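Local coordinates for TRAP dicarboxylate transporter-DctP subunit (Desulfovibrio salexigens, PDB 4N6D), which probably binds an organic acid in the periplasm as the solute-binding subunit of a TRAP transporter and passes it to the membrane components, at residues 28-34 with 62-68; 46-51 with 262-266; 167-171 with 202-207; 194-199 with 218-222. The contacts are given in a common frame with arbitrary orientation. Residues are numbered along the deposited sequence.

Interaction 1. Residues 28-34 with 62-68; sequences ADISLSY and KVQVQTY
Strands 30-34 and 63-68 run in parallel, at 21° and 4.6 Å between axes. The register runs from Ile-30/Val-63 to Tyr-34/Thr-67, with CA atoms 4.7 to 4.9 Å apart. Lys-62 O accepts from Asp-29 N (3.0 Å) and Ile-30 N (3.1 Å). The bonds then alternate: Gln-64 N to Ile-30 O, Leu-32 N to Gln-64 O, Tyr-34 N to Gln-66 O and Tyr-68 N to Tyr-34 O, each 2.9 Å, and Gln-66 N to Leu-32 O 2.8 Å. On the polar face, Ser-31 OG (chi1 t) accepts from Gln-66 NE2 (m, 2.8 Å) and Gln-64 NE2 (p, 3.1 Å). A water joins Gln-64 OE1 (2.7 Å) to Ala-28 N (2.9 Å). On the other face Leu-32 CD1 meets Val-63 CG1 at 3.8 Å. Outward, Val-65 N bonds Glu-56, Val-65 O bonds Lys-52 and Ser-33 N bonds Asp-89. Tyr-34 OH bonds Gln-47 and Thr-67 OG1 bonds Glu-49. This is a beta-alpha-beta unit: helix 43-58 connects the two strands and packs on the Val-63 face, while strand 90-94 flanks strand 30-35.

Interaction 2. Residues 46-51 with 262-266; sequences VQMERW and QAEWT
This is a helix-helix contact between helix 43-58, from the first beta-alpha-beta unit, and the long helix 249-285. The short segments 46-51 and 262-266 cross at 134°, with axes 10.4 Å apart at closest approach. Gln-47 CA lies 5.8 Å from Thr-266 CA, and Trp-51 CA lies 7.0 Å from Gln-262 CA. Both backbones are regular alpha-helix. Gln-262 (chi1 t, chi2 p) reaches between the helices and uses both ends of its amide. Gln-262 NE2 donates to Gln-47 OE1 at 2.9 Å, and its OE1 accepts from Arg-50 NH1 at 2.9 Å. Gln-47 is p at chi1 and chi2. Arg-50 (chi1 t) lays its guanidinium flat on the Trp-265 indole, with centres 3.9 Å apart and planes at 5°. Arg-50 CZ is 3.9 Å from the centroid of the Trp-265 five-membered ring, a cation-pi contact, and Arg-50 CD adds a CH-pi contact at 3.6 Å to that centroid. Val-46 CG1 touches Trp-265 CH2 at 4.2 Å, at the ring edge. Thr-266 OG1 bonds Gln-262 O (2.8 Å) within its own helix. Strand 139-146 packs against Gln-47, Trp-51, Gln-262 and Thr-266. Helices layered beside a central sheet in this way are typical of the alpha/beta periplasmic binding protein fold.

Interaction 3. Residues 167-171 with 202-207; sequences LEVRA and VVKGLF
Glu-168 and Lys-204 are joined by a salt bridge, OE1 to NZ 3.0 Å, and by a backbone bond, Lys-204 N to Glu-168 O 2.7 Å. The pairing belongs to a beta-alpha-beta-alpha-beta run in the alpha/beta solute-binding fold: strands 168-170 and 205-207 head the same way, helix 173-181, strand 185-187 and helix 194-200 lie between them in sequence, and strand 168-170 sits between strands 185-187 and 205-207. Two bonds continue it. Arg-170 N donates to Gly-205 O at 2.9 Å, and Phe-207 N donates to Arg-170 O at 3.0 Å. They enclose a single bridge, Arg-170 with Leu-206, CA atoms 4.5 Å apart. The short axes approach to 4.3 Å but diverge by 50°, so the regular pairing is brief. Glu-168 is m at chi1 and p at chi2, which turns its carboxylate back to the amine of Lys-204 (chi1 m, chi4 p). Lys-204 NZ also bonds Gly-201 O. The Arg-170 side chain leaves sideways, and its NE bonds Met-189 O. Helix 173-181 packs on Val-169, Ala-171 and Phe-207. Leu-167 CD1 lies 3.9 Å from Lys-204 CD. Val-169 (t) brings CG1 to 3.6 Å from Leu-206 CA, and Ala-171 CB sits 4.2 Å from Phe-207 CB.

Interaction 4. Residues 194-199 with 218-222; sequences TPEALQ and FAEIC
Thr-194 stands in the first turn of helix 194-200, with CA-to-CB directed at segment 218-222. Thr-194 CG2 comes within 4.0 Å of Phe-218 CE1. Its OG1 bonds Pro-190 O. Pro-195 follows, with CD 4.1 Å from Phe-218 CE1. The CA atoms of Pro-195 and Phe-218 are 7.4 Å apart. Pro-195 also meets Ile-221: its carbonyl O is 3.7 Å from Ile-221 CD1, and its CB is 4.4 Å from that methyl. The contact holds no hydrogen bond between the segments and rests on side-chain packing. It joins a helix to the connection between helix 212-215 and strand 224-226, within the alpha/beta solute-binding fold. Residues 218-220 have helical backbone angles, and the turn is closed by Ile-221 N to Phe-218 O (3.1 Å) and Cys-222 N to Phe-218 O (2.8 Å). One helical turn after Thr-194 comes Leu-198, whose N bonds Thr-194 O at 2.7 Å. Leu-198 (chi1 m, chi2 t) points at the turn and meets three residues. Leu-198 CD1 is 3.8 Å from Phe-218 CD1 and 3.9 Å from Cys-222 SG, while its CB is 3.8 Å from Ile-221 CG2. Phe-218, Ile-221 and Cys-222 are all m at chi1. Gln-199 (chi1 m, chi2 t) lies at the exposed border, with NE2 4.0 Å from Ile-221 CD1.

In the fold
The contacts form two groups on the chain. Interactions 1 and 2 touch through helix 43-58: Thr-67 OG1 is 2.7 Å from Glu-49 OE2, Tyr-34 OH is 3.1 Å from Gln-47 NE2, and Tyr-34 CE1 is 3.7 Å from Trp-51 CE3. Interactions 3 and 4 have centres about 10 Å apart. They meet where Val-203 N lies 3.3 Å from Ala-197 O and Gly-205 N packs 3.2 Å from Leu-198 CD2. The groups are well separated, with about 42 Å between the centres of interactions 1 and 3. Both interactions 3 and 4 are nested within the loop closed by interaction 2. A bound I3C, the phasing compound, lies about 7 Å from the side chain of Ala-28 in interaction 1.

Interaction 1. Residues 28-34 with 62-68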
loop_
_atom_site.group_PDB
_atom_site.type_symbol
_atom_site.label_atom_id
_atom_site.label_comp_id
_atom_site.label_asym_id
_atom_site.label_seq_id
_atom_site.Cartn_x
_atom_site.Cartn_y
_atom_site.Cartn_z
ATOM N N ALA A 28 5.344 -1.414 -33.064
ATOM C CA ALA A 28 5.380 -0.166 -32.313
ATOM C C ALA A 28 6.608 0.654 -32.664
ATOM O O ALA A 28 7.636 0.102 -33.068
ATOM C CB ALA A 28 5.358 -0.462 -30.813
ATOM N N ASP A 29 6.500 1.971 -32.500
ATOM C CA ASP A 29 7.626 2.872 -32.698
ATOM C C ASP A 29 8.245 3.300 -31.377
ATOM O O ASP A 29 9.318 3.884 -31.360
ATOM C CB ASP A 29 7.171 4.128 -33.434
ATOM C CG ASP A 29 6.705 3.843 -34.848
ATOM O OD1 ASP A 29 7.458 3.186 -35.599
ATOM O OD2 ASP A 29 5.579 4.271 -35.196
ATOM N N ILE A 30 7.552 3.032 -30.276
ATOM C CA ILE A 30 8.018 3.432 -28.951
ATOM C C ILE A 30 8.006 2.188 -28.099
ATOM O O ILE A 30 6.993 1.482 -28.045
ATOM C CB ILE A 30 7.066 4.484 -28.320
ATOM C CG1 ILE A 30 7.087 5.798 -29.109
ATOM C CG2 ILE A 30 7.452 4.760 -26.880
ATOM C CD1 ILE A 30 5.909 6.708 -28.782
ATOM N N SER A 31 9.128 1.900 -27.448
ATOM C CA SER A 31 9.271 0.681 -26.670
ATOM C C SER A 31 9.676 1.081 -25.266
ATOM O O SER A 31 10.656 1.805 -25.081
ATOM C CB SER A 31 10.342 -0.223 -27.281
ATOM O OG SER A 31 10.433 -1.475 -26.595
ATOM N N LEU A 32 8.912 0.642 -24.274
ATOM C CA LEU A 32 9.190 1.026 -22.893
ATOM C C LEU A 32 9.401 -0.202 -22.010
ATOM O O LEU A 32 8.586 -1.128 -22.029
ATOM C CB LEU A 32 8.022 1.818 -22.341
ATOM C CG LEU A 32 7.673 3.095 -23.102
ATOM C CD1 LEU A 32 6.350 3.656 -22.636
ATOM C CD2 LEU A 32 8.813 4.099 -22.965
ATOM N N SER A 33 10.443 -0.185 -21.189
ATOM C CA SER A 33 10.648 -1.221 -20.192
ATOM C C SER A 33 10.042 -0.787 -18.856
ATOM O O SER A 33 10.117 0.380 -18.497
ATOM C CB SER A 33 12.142 -1.506 -20.002
ATOM O OG SER A 33 12.804 -0.292 -19.672
ATOM N N TYR A 34 9.443 -1.733 -18.132
ATOM C CA TYR A 34 8.742 -1.448 -16.892
ATOM C C TYR A 34 9.274 -2.422 -15.836
ATOM O O TYR A 34 8.999 -3.634 -15.866
ATOM C CB TYR A 34 7.233 -1.569 -17.173
ATOM C CG TYR A 34 6.264 -1.101 -16.114
ATOM C CD1 TYR A 34 5.068 -0.523 -16.489
ATOM C CD2 TYR A 34 6.496 -1.291 -14.759
ATOM C CE1 TYR A 34 4.122 -0.132 -15.544
ATOM C CE2 TYR A 34 5.559 -0.887 -13.811
ATOM C CZ TYR A 34 4.371 -0.319 -14.218
ATOM O OH TYR A 34 3.405 0.075 -13.319
ATOM N N LYS A 62 1.111 1.828 -31.138
ATOM C CA LYS A 62 2.265 2.705 -31.308
ATOM C C LYS A 62 3.280 2.544 -30.187
ATOM O O LYS A 62 4.472 2.760 -30.390
ATOM C CB LYS A 62 1.841 4.166 -31.402
ATOM C CG LYS A 62 1.175 4.507 -32.722
ATOM C CD LYS A 62 0.901 5.994 -32.803
ATOM C CE LYS A 62 -0.013 6.430 -31.685
ATOM N NZ LYS A 62 -0.362 7.863 -31.782
ATOM N N VAL A 63 2.801 2.160 -29.012
ATOM C CA VAL A 63 3.662 1.894 -27.863
ATOM C C VAL A 63 3.604 0.420 -27.519
ATOM O O VAL A 63 2.522 -0.180 -27.516
ATOM C CB VAL A 63 3.181 2.671 -26.606
ATOM C CG1 VAL A 63 4.040 2.337 -25.381
ATOM C CG2 VAL A 63 3.207 4.162 -26.867
ATOM N N GLN A 64 4.764 -0.167 -27.254
ATOM C CA GLN A 64 4.840 -1.494 -26.668
ATOM C C GLN A 64 5.546 -1.381 -25.321
ATOM O O GLN A 64 6.425 -0.541 -25.142
ATOM C CB GLN A 64 5.571 -2.485 -27.591
ATOM C CG GLN A 64 7.032 -2.226 -27.763
ATOM C CD GLN A 64 7.677 -3.214 -28.715
ATOM O OE1 GLN A 64 7.010 -3.777 -29.601
ATOM N NE2 GLN A 64 8.974 -3.439 -28.540
ATOM N N VAL A 65 5.160 -2.241 -24.385
ATOM C CA VAL A 65 5.746 -2.264 -23.044
ATOM C C VAL A 65 6.287 -3.661 -22.727
ATOM O O VAL A 65 5.567 -4.665 -22.863
ATOM C CB VAL A 65 4.669 -1.897 -21.995
ATOM C CG1 VAL A 65 5.288 -1.832 -20.589
ATOM C CG2 VAL A 65 4.022 -0.587 -22.345
ATOM N N GLN A 66 7.565 -3.747 -22.358
ATOM C CA GLN A 66 8.122 -4.994 -21.853
ATOM C C GLN A 66 8.183 -4.916 -20.340
ATOM O O GLN A 66 8.753 -3.979 -19.789
ATOM C CB GLN A 66 9.552 -5.225 -22.337
ATOM C CG GLN A 66 9.666 -5.538 -23.794
ATOM C CD GLN A 66 9.386 -4.321 -24.626
ATOM O OE1 GLN A 66 8.459 -4.311 -25.439
ATOM N NE2 GLN A 66 10.190 -3.278 -24.432
ATOM N N THR A 67 7.604 -5.914 -19.682
ATOM C CA THR A 67 7.558 -5.938 -18.230
ATOM C C THR A 67 8.611 -6.861 -17.622
ATOM O O THR A 67 8.949 -7.923 -18.165
ATOM C CB THR A 67 6.173 -6.330 -17.734
ATOM O OG1 THR A 67 5.863 -7.663 -18.151
ATOM C CG2 THR A 67 5.112 -5.364 -18.256
ATOM N N TYR A 68 9.106 -6.446 -16.460
ATOM C CA TYR A 68 10.129 -7.170 -15.747
ATOM C C TYR A 68 9.741 -7.327 -14.276
ATOM O O TYR A 68 10.287 -6.642 -13.414
ATOM C CB TYR A 68 11.450 -6.412 -15.865
ATOM C CG TYR A 68 11.991 -6.352 -17.276
ATOM C CD1 TYR A 68 11.558 -5.394 -18.166
ATOM C CD2 TYR A 68 12.940 -7.262 -17.703
ATOM C CE1 TYR A 68 12.056 -5.324 -19.456
ATOM C CE2 TYR A 68 13.444 -7.211 -18.969
ATOM C CZ TYR A 68 13.009 -6.241 -19.851
ATOM O OH TYR A 68 13.525 -6.232 -21.122
HETATM O O HOH W 1 6.895 -3.707 -32.294
#

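Interaction 2. Residues 46-51 with 262-266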
loop_
_atom_site.group_PDB
_atom_site.type_symbol
_atom_site.label_atom_id
_atom_site.label_comp_id
_atom_site.label_asym_id
_atom_site.label_seq_id
_atom_site.Cartn_x
_atom_site.Cartn_y
_atom_site.Cartn_z
ATOM N N VAL A 46 0.561 -7.290 -11.088
ATOM C CA VAL A 46 -0.704 -7.513 -11.789
ATOM C C VAL A 46 -1.226 -6.211 -12.386
ATOM O O VAL A 46 -1.656 -6.166 -13.546
ATOM C CB VAL A 46 -1.756 -8.142 -10.849
ATOM C CG1 VAL A 46 -3.145 -8.117 -11.473
ATOM C CG2 VAL A 46 -1.359 -9.559 -10.512
ATOM N N GLN A 47 -1.183 -5.127 -11.621
ATOM C CA GLN A 47 -1.654 -3.871 -12.180
ATOM C C GLN A 47 -0.735 -3.425 -13.311
ATOM O O GLN A 47 -1.210 -2.859 -14.300
ATOM C CB GLN A 47 -1.823 -2.789 -11.106
ATOM C CG GLN A 47 -0.531 -2.256 -10.523
ATOM C CD GLN A 47 0.221 -1.280 -11.427
ATOM O OE1 GLN A 47 -0.375 -0.528 -12.220
ATOM N NE2 GLN A 47 1.541 -1.263 -11.278
ATOM N N MET A 48 0.567 -3.688 -13.189
ATOM C CA MET A 48 1.507 -3.336 -14.263
ATOM C C MET A 48 1.066 -3.983 -15.599
ATOM O O MET A 48 1.019 -3.340 -16.664
ATOM C CB MET A 48 2.919 -3.755 -13.880
ATOM C CG MET A 48 3.908 -3.827 -15.035
ATOM S SD MET A 48 5.515 -4.496 -14.531
ATOM C CE MET A 48 5.088 -6.213 -14.148
ATOM N N GLU A 49 0.705 -5.257 -15.551
ATOM C CA GLU A 49 0.297 -5.947 -16.779
ATOM C C GLU A 49 -0.977 -5.357 -17.355
ATOM O O GLU A 49 -1.120 -5.260 -18.564
ATOM C CB GLU A 49 0.096 -7.451 -16.561
ATOM C CG GLU A 49 1.349 -8.187 -16.126
ATOM C CD GLU A 49 2.459 -8.143 -17.162
ATOM O OE1 GLU A 49 2.157 -7.986 -18.361
ATOM O OE2 GLU A 49 3.635 -8.253 -16.770
ATOM N N ARG A 50 -1.922 -4.988 -16.493
ATOM C CA ARG A 50 -3.169 -4.381 -16.974
ATOM C C ARG A 50 -2.899 -3.010 -17.600
ATOM O O ARG A 50 -3.467 -2.656 -18.642
ATOM C CB ARG A 50 -4.179 -4.279 -15.837
ATOM C CG ARG A 50 -5.579 -3.835 -16.293
ATOM C CD ARG A 50 -5.790 -2.377 -16.028
ATOM N NE ARG A 50 -7.075 -1.942 -16.578
ATOM C CZ ARG A 50 -7.501 -0.682 -16.560
ATOM N NH1 ARG A 50 -6.763 0.264 -15.990
ATOM N NH2 ARG A 50 -8.685 -0.378 -17.099
ATOM N N TRP A 51 -1.988 -2.265 -16.989
ATOM C CA TRP A 51 -1.607 -0.964 -17.508
ATOM C C TRP A 51 -0.993 -1.124 -18.896
ATOM O O TRP A 51 -1.342 -0.391 -19.817
ATOM C CB TRP A 51 -0.628 -0.312 -16.550
ATOM C CG TRP A 51 -0.241 1.102 -16.894
ATOM C CD1 TRP A 51 -0.886 2.237 -16.496
ATOM C CD2 TRP A 51 0.895 1.528 -17.650
ATOM N NE1 TRP A 51 -0.238 3.350 -16.984
ATOM C CE2 TRP A 51 0.862 2.941 -17.692
ATOM C CE3 TRP A 51 1.931 0.857 -18.315
ATOM C CZ2 TRP A 51 1.830 3.693 -18.343
ATOM C CZ3 TRP A 51 2.893 1.615 -18.980
ATOM C CH2 TRP A 51 2.826 3.009 -18.994
ATOM N N GLN A 262 -5.801 4.193 -13.302
ATOM C CA GLN A 262 -4.998 3.069 -12.837
ATOM C C GLN A 262 -4.935 3.012 -11.314
ATOM O O GLN A 262 -4.860 1.923 -10.732
ATOM C CB GLN A 262 -3.598 3.092 -13.471
ATOM C CG GLN A 262 -2.789 1.832 -13.252
ATOM C CD GLN A 262 -3.351 0.654 -13.984
ATOM O OE1 GLN A 262 -4.195 0.805 -14.851
ATOM N NE2 GLN A 262 -2.866 -0.534 -13.654
ATOM N N ALA A 263 -4.962 4.172 -10.662
ATOM C CA ALA A 263 -5.035 4.214 -9.206
ATOM C C ALA A 263 -6.320 3.485 -8.753
ATOM O O ALA A 263 -6.294 2.611 -7.870
ATOM C CB ALA A 263 -5.032 5.670 -8.715
ATOM N N GLU A 264 -7.449 3.855 -9.354
ATOM C CA GLU A 264 -8.735 3.223 -9.036
ATOM C C GLU A 264 -8.741 1.740 -9.381
ATOM O O GLU A 264 -9.191 0.911 -8.600
ATOM C CB GLU A 264 -9.881 3.919 -9.777
ATOM C CG GLU A 264 -11.246 3.353 -9.455
ATOM C CD GLU A 264 -12.389 4.183 -10.023
ATOM O OE1 GLU A 264 -12.198 5.378 -10.308
ATOM O OE2 GLU A 264 -13.488 3.631 -10.182
ATOM N N TRP A 265 -8.239 1.403 -10.558
ATOM C CA TRP A 265 -8.272 0.016 -11.004
ATOM C C TRP A 265 -7.502 -0.867 -10.042
ATOM O O TRP A 265 -7.940 -1.976 -9.707
ATOM C CB TRP A 265 -7.685 -0.144 -12.417
ATOM C CG TRP A 265 -7.897 -1.522 -12.913
ATOM C CD1 TRP A 265 -8.939 -1.958 -13.668
ATOM C CD2 TRP A 265 -7.082 -2.670 -12.651
ATOM N NE1 TRP A 265 -8.821 -3.316 -13.910
ATOM C CE2 TRP A 265 -7.688 -3.770 -13.290
ATOM C CE3 TRP A 265 -5.897 -2.876 -11.951
ATOM C CZ2 TRP A 265 -7.136 -5.054 -13.247
ATOM C CZ3 TRP A 265 -5.359 -4.148 -11.912
ATOM C CH2 TRP A 265 -5.988 -5.215 -12.543
ATOM N N THR A 266 -6.334 -0.382 -9.620
ATOM C CA THR A 266 -5.471 -1.157 -8.736
ATOM C C THR A 266 -6.098 -1.341 -7.363
ATOM O O THR A 266 -6.074 -2.446 -6.776
ATOM C CB THR A 266 -4.087 -0.492 -8.593
ATOM O OG1 THR A 266 -3.467 -0.401 -9.883
ATOM C CG2 THR A 266 -3.209 -1.293 -7.691
#

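Interaction 3. Residues 167-171 with 202-207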
loop_
_atom_site.group_PDB
_atom_site.type_symbol
_atom_site.label_atom_id
_atom_site.label_comp_id
_atom_site.label_asym_id
_atom_site.label_seq_id
_atom_site.Cartn_x
_atom_site.Cartn_y
_atom_site.Cartn_z
ATOM N N LEU A 167 1.815 -10.420 23.270
ATOM C CA LEU A 167 1.570 -11.349 22.166
ATOM C C LEU A 167 2.647 -11.210 21.102
ATOM O O LEU A 167 2.855 -10.118 20.581
ATOM C CB LEU A 167 0.214 -11.089 21.525
ATOM C CG LEU A 167 -0.228 -12.164 20.531
ATOM C CD1 LEU A 167 -0.544 -13.460 21.240
ATOM C CD2 LEU A 167 -1.441 -11.684 19.766
ATOM N N GLU A 168 3.308 -12.320 20.769
ATOM C CA GLU A 168 4.338 -12.311 19.744
ATOM C C GLU A 168 3.722 -12.284 18.341
ATOM O O GLU A 168 2.973 -13.186 17.968
ATOM C CB GLU A 168 5.231 -13.544 19.907
ATOM C CG GLU A 168 6.001 -13.585 21.215
ATOM C CD GLU A 168 5.228 -14.192 22.397
ATOM O OE1 GLU A 168 4.038 -14.569 22.265
ATOM O OE2 GLU A 168 5.840 -14.281 23.482
ATOM N N VAL A 169 4.005 -11.230 17.569
ATOM C CA VAL A 169 3.403 -11.050 16.243
ATOM C C VAL A 169 4.464 -10.636 15.225
ATOM O O VAL A 169 5.279 -9.762 15.481
ATOM C CB VAL A 169 2.308 -9.956 16.256
ATOM C CG1 VAL A 169 1.705 -9.764 14.873
ATOM C CG2 VAL A 169 1.196 -10.284 17.276
ATOM N N ARG A 170 4.474 -11.297 14.083
ATOM C CA ARG A 170 5.416 -10.986 13.033
ATOM C C ARG A 170 5.094 -9.620 12.452
ATOM O O ARG A 170 3.958 -9.342 12.037
ATOM C CB ARG A 170 5.324 -12.051 11.954
ATOM C CG ARG A 170 6.478 -12.064 11.006
ATOM C CD ARG A 170 6.146 -11.350 9.733
ATOM N NE ARG A 170 7.252 -11.465 8.780
ATOM C CZ ARG A 170 7.275 -10.875 7.592
ATOM N NH1 ARG A 170 6.244 -10.142 7.203
ATOM N NH2 ARG A 170 8.327 -11.024 6.797
ATOM N N ALA A 171 6.103 -8.764 12.412
ATOM C CA ALA A 171 5.942 -7.416 11.920
ATOM C C ALA A 171 7.298 -6.771 11.672
ATOM O O ALA A 171 8.324 -7.241 12.154
ATOM C CB ALA A 171 5.181 -6.596 12.934
ATOM N N VAL A 202 6.682 -19.321 18.403
ATOM C CA VAL A 202 7.665 -18.239 18.298
ATOM C C VAL A 202 7.023 -16.899 17.903
ATOM O O VAL A 202 7.386 -15.842 18.425
ATOM C CB VAL A 202 8.772 -18.605 17.305
ATOM C CG1 VAL A 202 9.701 -17.425 17.077
ATOM C CG2 VAL A 202 9.550 -19.811 17.825
ATOM N N VAL A 203 6.096 -16.933 16.956
ATOM C CA VAL A 203 5.101 -15.871 16.863
ATOM C C VAL A 203 3.744 -16.544 16.917
ATOM O O VAL A 203 3.641 -17.755 16.707
ATOM C CB VAL A 203 5.233 -14.981 15.602
ATOM C CG1 VAL A 203 6.548 -14.206 15.642
ATOM C CG2 VAL A 203 5.130 -15.804 14.337
ATOM N N LYS A 204 2.714 -15.764 17.209
ATOM C CA LYS A 204 1.376 -16.313 17.351
ATOM C C LYS A 204 0.421 -15.594 16.401
ATOM O O LYS A 204 -0.785 -15.747 16.502
ATOM C CB LYS A 204 0.920 -16.211 18.803
ATOM C CG LYS A 204 1.822 -17.009 19.782
ATOM C CD LYS A 204 1.345 -16.878 21.220
ATOM C CE LYS A 204 2.100 -17.797 22.164
ATOM N NZ LYS A 204 3.553 -17.510 22.212
ATOM N N GLY A 205 0.983 -14.824 15.472
ATOM C CA GLY A 205 0.204 -14.210 14.412
ATOM C C GLY A 205 1.069 -13.300 13.566
ATOM O O GLY A 205 2.290 -13.245 13.740
ATOM N N LEU A 206 0.444 -12.590 12.641
ATOM C CA LEU A 206 1.177 -11.623 11.847
ATOM C C LEU A 206 0.346 -10.392 11.552
ATOM O O LEU A 206 -0.877 -10.408 11.655
ATOM C CB LEU A 206 1.723 -12.249 10.560
ATOM C CG LEU A 206 0.771 -12.618 9.425
ATOM C CD1 LEU A 206 1.583 -12.931 8.186
ATOM C CD2 LEU A 206 -0.087 -13.798 9.769
ATOM N N PHE A 207 1.045 -9.318 11.208
ATOM C CA PHE A 207 0.436 -8.021 10.955
ATOM C C PHE A 207 0.699 -7.730 9.491
ATOM O O PHE A 207 1.846 -7.427 9.083
ATOM C CB PHE A 207 1.108 -6.984 11.840
ATOM C CG PHE A 207 0.217 -5.833 12.262
ATOM C CD1 PHE A 207 -0.933 -5.491 11.567
ATOM C CD2 PHE A 207 0.589 -5.068 13.355
ATOM C CE1 PHE A 207 -1.727 -4.393 11.996
ATOM C CE2 PHE A 207 -0.179 -3.989 13.781
ATOM C CZ PHE A 207 -1.342 -3.656 13.099
#

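Interaction 4. Residues 194-199 with 218-222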
loop_
_atom_site.group_PDB
_atom_site.type_symbol
_atom_site.label_atom_id
_atom_site.label_comp_id
_atom_site.label_asym_id
_atom_site.label_seq_id
_atom_site.Cartn_x
_atom_site.Cartn_y
_atom_site.Cartn_z
ATOM N N THR A 194 7.822 -18.057 8.895
ATOM C CA THR A 194 6.726 -17.670 9.777
ATOM C C THR A 194 5.766 -18.823 10.070
ATOM O O THR A 194 5.380 -19.016 11.224
ATOM C CB THR A 194 6.038 -16.459 9.215
ATOM O OG1 THR A 194 7.046 -15.479 8.921
ATOM C CG2 THR A 194 5.043 -15.874 10.214
ATOM N N PRO A 195 5.427 -19.625 9.046
ATOM C CA PRO A 195 4.591 -20.807 9.304
ATOM C C PRO A 195 5.128 -21.698 10.426
ATOM O O PRO A 195 4.372 -22.093 11.315
ATOM C CB PRO A 195 4.614 -21.557 7.968
ATOM C CG PRO A 195 4.863 -20.482 6.945
ATOM C CD PRO A 195 5.740 -19.464 7.614
ATOM N N GLU A 196 6.414 -22.009 10.400
ATOM C CA GLU A 196 6.981 -22.912 11.403
ATOM C C GLU A 196 7.022 -22.206 12.751
ATOM O O GLU A 196 6.743 -22.804 13.807
ATOM C CB GLU A 196 8.389 -23.362 11.000
ATOM C CG GLU A 196 8.934 -24.517 11.832
ATOM C CD GLU A 196 10.441 -24.689 11.684
ATOM O OE1 GLU A 196 10.940 -24.563 10.546
ATOM O OE2 GLU A 196 11.123 -24.951 12.705
ATOM N N ALA A 197 7.385 -20.927 12.695
ATOM C CA ALA A 197 7.401 -20.056 13.864
ATOM C C ALA A 197 6.038 -19.991 14.531
ATOM O O ALA A 197 5.944 -20.003 15.757
ATOM C CB ALA A 197 7.847 -18.667 13.467
ATOM N N LEU A 198 4.986 -19.914 13.722
ATOM C CA LEU A 198 3.628 -19.875 14.247
ATOM C C LEU A 198 3.327 -21.198 14.953
ATOM O O LEU A 198 2.810 -21.226 16.070
ATOM C CB LEU A 198 2.627 -19.645 13.113
ATOM C CG LEU A 198 2.502 -18.207 12.596
ATOM C CD1 LEU A 198 1.801 -18.172 11.243
ATOM C CD2 LEU A 198 1.764 -17.352 13.617
ATOM N N GLN A 199 3.659 -22.296 14.295
ATOM C CA GLN A 199 3.378 -23.613 14.857
ATOM C C GLN A 199 4.118 -23.828 16.174
ATOM O O GLN A 199 3.594 -24.464 17.090
ATOM C CB GLN A 199 3.738 -24.702 13.845
ATOM C CG GLN A 199 2.742 -24.775 12.693
ATOM C CD GLN A 199 3.261 -25.557 11.503
ATOM O OE1 GLN A 199 4.456 -25.835 11.403
ATOM N NE2 GLN A 199 2.360 -25.911 10.588
ATOM N N PHE A 218 -1.859 -18.605 5.127
ATOM C CA PHE A 218 -1.783 -18.338 6.559
ATOM C C PHE A 218 -3.068 -18.685 7.310
ATOM O O PHE A 218 -3.050 -18.879 8.523
ATOM C CB PHE A 218 -1.344 -16.901 6.836
ATOM C CG PHE A 218 0.134 -16.712 6.735
ATOM C CD1 PHE A 218 0.977 -17.346 7.628
ATOM C CD2 PHE A 218 0.682 -15.917 5.751
ATOM C CE1 PHE A 218 2.337 -17.189 7.533
ATOM C CE2 PHE A 218 2.045 -15.762 5.654
ATOM C CZ PHE A 218 2.867 -16.400 6.541
ATOM N N ALA A 219 -4.185 -18.788 6.597
ATOM C CA ALA A 219 -5.452 -19.108 7.228
ATOM C C ALA A 219 -5.467 -20.520 7.808
ATOM O O ALA A 219 -6.268 -20.804 8.682
ATOM C CB ALA A 219 -6.588 -18.952 6.249
ATOM N N GLU A 220 -4.583 -21.406 7.340
ATOM C CA GLU A 220 -4.568 -22.752 7.893
ATOM C C GLU A 220 -4.227 -22.699 9.370
ATOM O O GLU A 220 -4.729 -23.491 10.159
ATOM C CB GLU A 220 -3.589 -23.677 7.169
ATOM C CG GLU A 220 -3.661 -25.121 7.685
ATOM C CD GLU A 220 -3.087 -26.123 6.722
ATOM O OE1 GLU A 220 -2.327 -25.716 5.827
ATOM O OE2 GLU A 220 -3.400 -27.326 6.864
ATOM N N ILE A 221 -3.367 -21.752 9.722
ATOM C CA ILE A 221 -2.857 -21.622 11.071
ATOM C C ILE A 221 -3.546 -20.505 11.851
ATOM O O ILE A 221 -3.871 -20.677 13.028
ATOM C CB ILE A 221 -1.346 -21.337 11.030
ATOM C CG1 ILE A 221 -0.615 -22.492 10.349
ATOM C CG2 ILE A 221 -0.820 -21.107 12.436
ATOM C CD1 ILE A 221 0.856 -22.206 10.126
ATOM N N CYS A 222 -3.780 -19.366 11.195
ATOM C CA CYS A 222 -4.348 -18.196 11.861
ATOM C C CYS A 222 -5.774 -18.026 11.412
ATOM O O CYS A 222 -6.025 -17.461 10.357
ATOM C CB CYS A 222 -3.588 -16.930 11.495
ATOM S SG CYS A 222 -1.844 -17.010 11.924
#